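Local coordinates for protein, related to general stress protein 26(GS26) of B.subtilis (Clostridium acetobutylicum, PDB 2HQ7) that belongs to the pyridoxamine 5'-phosphate oxidase family and is related to general stress protein 26, so it probably binds a flavin and acts as an oxidoreductase, at residues 9-14 / 79-84; 40-43 / 47-50. One frame throughout, in Å; residues are numbered along the deposited sequence.

Contact 1 of 2, residues 9-14 / 79-84; sequences IESNEL and AGLMLV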
ATOM      1  N   ILE B   9     -17.284  -3.313 -12.642  1.00 57.88           N
ATOM      2  CA  ILE B   9     -18.265  -3.621 -11.591  1.00 57.08           C
ATOM      3  C   ILE B   9     -17.597  -4.332 -10.401  1.00 55.72           C
ATOM      4  O   ILE B   9     -17.881  -3.985  -9.257  1.00 58.22           O
ATOM      5  CB  ILE B   9     -19.475  -4.476 -12.129  1.00 58.62           C
ATOM      6  CG1 ILE B   9     -20.295  -3.681 -13.163  1.00 59.82           C
ATOM      7  CG2 ILE B   9     -20.387  -4.929 -10.986  1.00 54.57           C
ATOM      8  CD1 ILE B   9     -21.373  -4.504 -13.873  1.00 55.90           C
ATOM      9  N   GLU B  10     -16.709  -5.299 -10.666  1.00 53.04           N
ATOM     10  CA  GLU B  10     -15.987  -6.011  -9.596  1.00 51.71           C
ATOM     11  C   GLU B  10     -15.020  -5.075  -8.845  1.00 51.18           C
ATOM     12  O   GLU B  10     -15.028  -5.028  -7.616  1.00 51.57           O
ATOM     13  CB  GLU B  10     -15.226  -7.216 -10.152  1.00 51.59           C
ATOM     14  CG  GLU B  10     -15.175  -8.421  -9.214  1.00 52.47           C
ATOM     15  N   SER B  11     -14.202  -4.335  -9.593  1.00 48.81           N
ATOM     16  CA  SER B  11     -13.364  -3.284  -9.028  1.00 47.17           C
ATOM     17  C   SER B  11     -14.193  -2.255  -8.296  1.00 47.89           C
ATOM     18  O   SER B  11     -13.726  -1.687  -7.306  1.00 48.79           O
ATOM     19  CB  SER B  11     -12.589  -2.551 -10.118  1.00 44.70           C
ATOM     20  OG  SER B  11     -11.663  -3.396 -10.764  1.00 41.57           O
ATOM     21  N   ASN B  12     -15.400  -1.966  -8.778  1.00 47.71           N
ATOM     22  CA  ASN B  12     -16.218  -0.974  -8.069  1.00 48.40           C
ATOM     23  C   ASN B  12     -16.697  -1.485  -6.734  1.00 47.09           C
ATOM     24  O   ASN B  12     -16.651  -0.747  -5.747  1.00 48.50           O
ATOM     25  CB  ASN B  12     -17.394  -0.454  -8.894  1.00 50.64           C
ATOM     26  CG  ASN B  12     -17.116   0.918  -9.489  1.00 55.77           C
ATOM     27  OD1 ASN B  12     -17.562   1.939  -8.947  1.00 62.36           O
ATOM     28  ND2 ASN B  12     -16.336   0.953 -10.579  1.00 59.57           N
ATOM     29  N   GLU B  13     -17.145  -2.737  -6.696  1.00 45.42           N
ATOM     30  CA  GLU B  13     -17.507  -3.364  -5.432  1.00 45.53           C
ATOM     31  C   GLU B  13     -16.314  -3.284  -4.503  1.00 44.48           C
ATOM     32  O   GLU B  13     -16.453  -2.924  -3.333  1.00 47.26           O
ATOM     33  CB  GLU B  13     -17.927  -4.830  -5.616  1.00 43.84           C
ATOM     34  N   LEU B  14     -15.139  -3.606  -5.028  1.00 42.70           N
ATOM     35  CA  LEU B  14     -13.907  -3.555  -4.240  1.00 44.65           C
ATOM     36  C   LEU B  14     -13.709  -2.203  -3.604  1.00 45.91           C
ATOM     37  O   LEU B  14     -13.452  -2.104  -2.406  1.00 48.00           O
ATOM     38  CB  LEU B  14     -12.691  -3.870  -5.102  1.00 42.93           C
ATOM     39  CG  LEU B  14     -11.403  -4.168  -4.344  1.00 45.64           C
ATOM     40  CD1 LEU B  14     -11.653  -4.891  -2.998  1.00 42.10           C
ATOM     41  CD2 LEU B  14     -10.490  -4.994  -5.262  1.00 48.81           C
ATOM     42  N   ALA B  79      -7.409 -10.621  -3.816  1.00 42.27           N
ATOM     43  CA  ALA B  79      -7.621  -9.741  -4.934  1.00 36.66           C
ATOM     44  C   ALA B  79      -7.305  -8.330  -4.466  1.00 35.34           C
ATOM     45  O   ALA B  79      -7.440  -7.975  -3.290  1.00 32.23           O
ATOM     46  CB  ALA B  79      -9.063  -9.835  -5.464  1.00 31.46           C
ATOM     47  N   GLY B  80      -6.861  -7.537  -5.411  1.00 33.22           N
ATOM     48  CA  GLY B  80      -6.588  -6.158  -5.154  1.00 33.73           C
ATOM     49  C   GLY B  80      -6.743  -5.359  -6.414  1.00 31.36           C
ATOM     50  O   GLY B  80      -6.737  -5.890  -7.518  1.00 34.02           O
ATOM     51  N   LEU B  81      -6.860  -4.057  -6.244  1.00 32.34           N
ATOM     52  CA  LEU B  81      -6.947  -3.156  -7.350  1.00 26.47           C
ATOM     53  C   LEU B  81      -5.972  -2.031  -7.099  1.00 29.16           C
ATOM     54  O   LEU B  81      -6.009  -1.439  -6.032  1.00 28.26           O
ATOM     55  CB  LEU B  81      -8.369  -2.614  -7.406  1.00 25.57           C
ATOM     56  CG  LEU B  81      -8.541  -1.348  -8.263  1.00 23.93           C
ATOM     57  CD1 LEU B  81      -8.333  -1.700  -9.703  1.00 22.54           C
ATOM     58  CD2 LEU B  81      -9.947  -0.785  -8.068  1.00 18.35           C
HETATM   59  N   MSE B  82      -5.122  -1.702  -8.071  1.00 30.24           N
HETATM   60  CA  MSE B  82      -4.243  -0.553  -7.939  1.00 30.34           C
HETATM   61  C   MSE B  82      -4.548   0.447  -9.023  1.00 27.74           C
HETATM   62  O   MSE B  82      -4.646   0.082 -10.193  1.00 26.05           O
HETATM   63  CB  MSE B  82      -2.777  -0.949  -8.076  1.00 29.55           C
HETATM   64  CG  MSE B  82      -1.862   0.258  -8.243  1.00 38.84           C
HETATM   65 SE   MSE B  82      -0.049  -0.127  -8.680  0.75 50.68          SE
HETATM   66  CE  MSE B  82      -0.070  -0.603 -10.590  1.00 33.05           C
ATOM     67  N   LEU B  83      -4.621   1.722  -8.639  1.00 25.33           N
ATOM     68  CA  LEU B  83      -4.820   2.798  -9.592  1.00 25.95           C
ATOM     69  C   LEU B  83      -3.661   3.731  -9.465  1.00 25.36           C
ATOM     70  O   LEU B  83      -3.241   4.039  -8.337  1.00 24.30           O
ATOM     71  CB  LEU B  83      -6.103   3.570  -9.311  1.00 26.39           C
ATOM     72  CG  LEU B  83      -7.389   2.734  -9.318  1.00 19.24           C
ATOM     73  CD1 LEU B  83      -8.550   3.578  -8.734  1.00 28.98           C
ATOM     74  CD2 LEU B  83      -7.764   2.188 -10.716  1.00 19.84           C
ATOM     75  N   VAL B  84      -3.185   4.216 -10.611  1.00 24.86           N
ATOM     76  CA  VAL B  84      -2.023   5.082 -10.710  1.00 25.05           C
ATOM     77  C   VAL B  84      -2.423   6.425 -11.333  1.00 25.13           C
ATOM     78  O   VAL B  84      -3.212   6.483 -12.283  1.00 25.95           O
ATOM     79  CB  VAL B  84      -0.918   4.411 -11.548  1.00 24.13           C
ATOM     80  CG1 VAL B  84       0.254   5.438 -11.832  1.00 28.22           C
ATOM     81  CG2 VAL B  84      -0.436   3.197 -10.865  1.00 29.78           C
TER

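Contact 2 of 2, residues 40-43 / 47-50; sequences LKHD and KFWL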
ATOM      1  N   LEU B  40     -13.571   9.896   0.836  1.00 34.49           N
ATOM      2  CA  LEU B  40     -14.731  10.751   1.002  1.00 33.09           C
ATOM      3  C   LEU B  40     -15.729  10.488  -0.134  1.00 33.96           C
ATOM      4  O   LEU B  40     -16.927  10.436   0.085  1.00 33.46           O
ATOM      5  CB  LEU B  40     -14.309  12.222   0.983  1.00 32.03           C
ATOM      6  CG  LEU B  40     -13.414  12.664   2.123  1.00 26.13           C
ATOM      7  CD1 LEU B  40     -12.962  14.138   1.911  1.00 36.41           C
ATOM      8  CD2 LEU B  40     -14.004  12.488   3.495  1.00 36.52           C
ATOM      9  N   LYS B  41     -15.230  10.309  -1.342  1.00 31.69           N
ATOM     10  CA  LYS B  41     -16.106  10.176  -2.501  1.00 32.73           C
ATOM     11  C   LYS B  41     -15.336   9.560  -3.639  1.00 31.01           C
ATOM     12  O   LYS B  41     -14.113   9.717  -3.726  1.00 28.60           O
ATOM     13  CB  LYS B  41     -16.620  11.573  -2.942  1.00 31.14           C
ATOM     14  CG  LYS B  41     -17.505  11.553  -4.202  1.00 34.16           C
ATOM     15  CD  LYS B  41     -18.067  12.902  -4.570  1.00 35.33           C
ATOM     16  CE  LYS B  41     -19.165  12.754  -5.645  1.00 41.00           C
ATOM     17  NZ  LYS B  41     -20.430  12.297  -5.038  1.00 46.77           N
ATOM     18  N   HIS B  42     -16.035   8.863  -4.520  1.00 29.00           N
ATOM     19  CA  HIS B  42     -15.422   8.540  -5.784  1.00 29.98           C
ATOM     20  C   HIS B  42     -16.380   8.598  -6.948  1.00 32.84           C
ATOM     21  O   HIS B  42     -17.600   8.537  -6.762  1.00 31.64           O
ATOM     22  CB  HIS B  42     -14.754   7.174  -5.719  1.00 31.33           C
ATOM     23  CG  HIS B  42     -15.705   6.040  -5.611  1.00 26.19           C
ATOM     24  ND1 HIS B  42     -15.936   5.166  -6.650  1.00 31.69           N
ATOM     25  CD2 HIS B  42     -16.482   5.627  -4.583  1.00 32.81           C
ATOM     26  CE1 HIS B  42     -16.814   4.254  -6.259  1.00 33.58           C
ATOM     27  NE2 HIS B  42     -17.170   4.520  -5.013  1.00 26.52           N
ATOM     28  N   ASP B  43     -15.799   8.748  -8.143  1.00 33.61           N
ATOM     29  CA  ASP B  43     -16.522   8.644  -9.386  1.00 35.31           C
ATOM     30  C   ASP B  43     -16.003   7.446 -10.175  1.00 35.35           C
ATOM     31  O   ASP B  43     -15.025   7.547 -10.918  1.00 34.33           O
ATOM     32  CB  ASP B  43     -16.361   9.927 -10.198  1.00 37.56           C
ATOM     33  CG  ASP B  43     -17.159   9.900 -11.507  1.00 44.51           C
ATOM     34  OD1 ASP B  43     -18.032   9.020 -11.672  1.00 44.35           O
ATOM     35  OD2 ASP B  43     -16.913  10.768 -12.367  1.00 47.82           O
ATOM     36  N   LYS B  47     -11.950   8.999 -10.453  1.00 32.42           N
ATOM     37  CA  LYS B  47     -11.671  10.110  -9.542  1.00 32.88           C
ATOM     38  C   LYS B  47     -12.024   9.734  -8.112  1.00 29.31           C
ATOM     39  O   LYS B  47     -13.079   9.160  -7.838  1.00 28.87           O
ATOM     40  CB  LYS B  47     -12.417  11.407  -9.965  1.00 33.30           C
ATOM     41  CG  LYS B  47     -11.510  12.546 -10.431  1.00 39.74           C
ATOM     42  CD  LYS B  47     -12.259  13.876 -10.650  1.00 36.34           C
ATOM     43  CE  LYS B  47     -11.381  14.986 -11.270  1.00 47.93           C
ATOM     44  NZ  LYS B  47     -11.968  16.388 -11.138  1.00 47.41           N
ATOM     45  N   PHE B  48     -11.110  10.054  -7.203  1.00 29.07           N
ATOM     46  CA  PHE B  48     -11.298   9.794  -5.781  1.00 28.41           C
ATOM     47  C   PHE B  48     -11.039  11.064  -4.993  1.00 27.87           C
ATOM     48  O   PHE B  48     -10.066  11.771  -5.228  1.00 26.75           O
ATOM     49  CB  PHE B  48     -10.343   8.714  -5.328  1.00 29.65           C
ATOM     50  CG  PHE B  48     -10.700   7.375  -5.842  1.00 26.11           C
ATOM     51  CD1 PHE B  48     -10.479   7.059  -7.183  1.00 30.63           C
ATOM     52  CD2 PHE B  48     -11.319   6.459  -5.035  1.00 30.58           C
ATOM     53  CE1 PHE B  48     -10.827   5.849  -7.692  1.00 33.34           C
ATOM     54  CE2 PHE B  48     -11.662   5.219  -5.544  1.00 32.26           C
ATOM     55  CZ  PHE B  48     -11.427   4.929  -6.875  1.00 30.00           C
ATOM     56  N   TRP B  49     -11.864  11.317  -4.008  1.00 23.87           N
ATOM     57  CA  TRP B  49     -11.639  12.437  -3.102  1.00 27.69           C
ATOM     58  C   TRP B  49     -11.363  11.798  -1.762  1.00 28.42           C
ATOM     59  O   TRP B  49     -12.131  10.949  -1.306  1.00 25.95           O
ATOM     60  CB  TRP B  49     -12.890  13.323  -3.036  1.00 29.16           C
ATOM     61  CG  TRP B  49     -13.110  14.135  -4.267  1.00 24.13           C
ATOM     62  CD1 TRP B  49     -12.685  15.398  -4.487  1.00 26.69           C
ATOM     63  CD2 TRP B  49     -13.809  13.734  -5.451  1.00 23.98           C
ATOM     64  NE1 TRP B  49     -13.048  15.804  -5.740  1.00 28.39           N
ATOM     65  CE2 TRP B  49     -13.795  14.816  -6.324  1.00 23.77           C
ATOM     66  CE3 TRP B  49     -14.505  12.589  -5.821  1.00 23.65           C
ATOM     67  CZ2 TRP B  49     -14.373  14.758  -7.589  1.00 27.10           C
ATOM     68  CZ3 TRP B  49     -15.085  12.527  -7.053  1.00 29.81           C
ATOM     69  CH2 TRP B  49     -15.032  13.621  -7.930  1.00 26.46           C
ATOM     70  N   LEU B  50     -10.247  12.176  -1.161  1.00 29.23           N
ATOM     71  CA  LEU B  50      -9.776  11.480   0.024  1.00 28.44           C
ATOM     72  C   LEU B  50      -9.508  12.452   1.128  1.00 30.14           C
ATOM     73  O   LEU B  50      -9.225  13.635   0.877  1.00 28.62           O
ATOM     74  CB  LEU B  50      -8.482  10.735  -0.289  1.00 27.68           C
ATOM     75  CG  LEU B  50      -8.436   9.761  -1.453  1.00 23.27           C
ATOM     76  CD1 LEU B  50      -7.005   9.426  -1.749  1.00 29.56           C
ATOM     77  CD2 LEU B  50      -9.284   8.463  -1.135  1.00 26.75           C
TER

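Contact 1 of 2, residues 9-14 / 79-84
S11 and L14, one turn apart on helix 5-16, meet L81 where that helix lies across the antiparallel sheet of the flavin-binding split-barrel fold expected for this family. Segment 9-14 runs almost at right angles (93°) to strand 79-84, the axes 9.0 Å apart at closest, so contact is confined to a small, purely van der Waals patch. L81 holds its CG anti to the backbone N (chi1 163°), which brings CD2 to 3.8 Å from S11 CB. L14 slides past L81 in the opposite direction; its CD2 sits 3.8 Å from L81 CB and 3.9 Å from the carbonyl carbon C of G80. F72 on the next strand touches both leucines, and L45 from a loop touches S11 and L81; S11 and L81 are buried, while L14 stays partly exposed. The other flank of the helix is looser: I9 is exposed and E13 partly so, with the side chain of E13 untraced beyond CB. Past L81 the strand leaves the helix, and M82 packs on I34 of the second subunit. The hydroxyl of S11 is turned back to its own helix, where OG makes a weak hydrogen bond to F7 O, and the same OG lies 3.9 Å from L81 CD1.

Contact 2 of 2, residues 40-43 / 47-50
H42 carries its ring between the backbone N and the carbonyl carbon (chi1 69°), whereas F48 places CG anti to its carbonyl carbon (chi1 -71°); together these settings lay the two side chains next to each other, pointing the same way. H42 CB rides over one face of the F48 ring, a CH-pi contact in which CB is 3.6 Å from F48 CD2, offset toward the rim. The rings themselves are nearly parallel but slid apart, so they barely overlap. The imidazole is held through both nitrogens, NE2 to E16 OE2 and ND1 to G44 O, which should fix its rotation. On the opposite face of the sheet K41 runs alongside W49, its CG 3.6 Å from W49 CE3, and D43 N comes up at the indole edge. Backbone bonds join the strands. W49 N to K41 O is short and straight at 177°, and D43 N gives another bond, 2.8 Å to K47 O; the return bond from K47 N to D43 O is weak. W49 O is gripped by two amides, L40 N at 2.8 Å and K41 N at 3.2 Å, both tilted out of the carbonyl plane. Two residues thus face one, the classic beta bulge, set here in the antiparallel hairpin of strands 32-43 and 47-53, part of the family's barrel sheet.

Both contacts reach the same antiparallel sheet but differ in what holds them. Contact 1 is a buried helix-on-sheet patch without a cross-segment hydrogen bond, joining parts far apart in sequence. Contact 2 is local, a hairpin built on backbone hydrogen bonds, with one face turned to the interior and K41 on the exposed side. The interior face is where they meet: L83 CD1 of strand 79-84 lies 3.4 Å from F48 CE1, and N12 OD1 packs 3.6 Å from H42 CE1. The F72 ring, a neighbour of contact 1, also meets the F48 ring of contact 2. Helix 5-16 thus reaches both, through S11 and L14 at 79-84 and through V15, which touches H42 and F48.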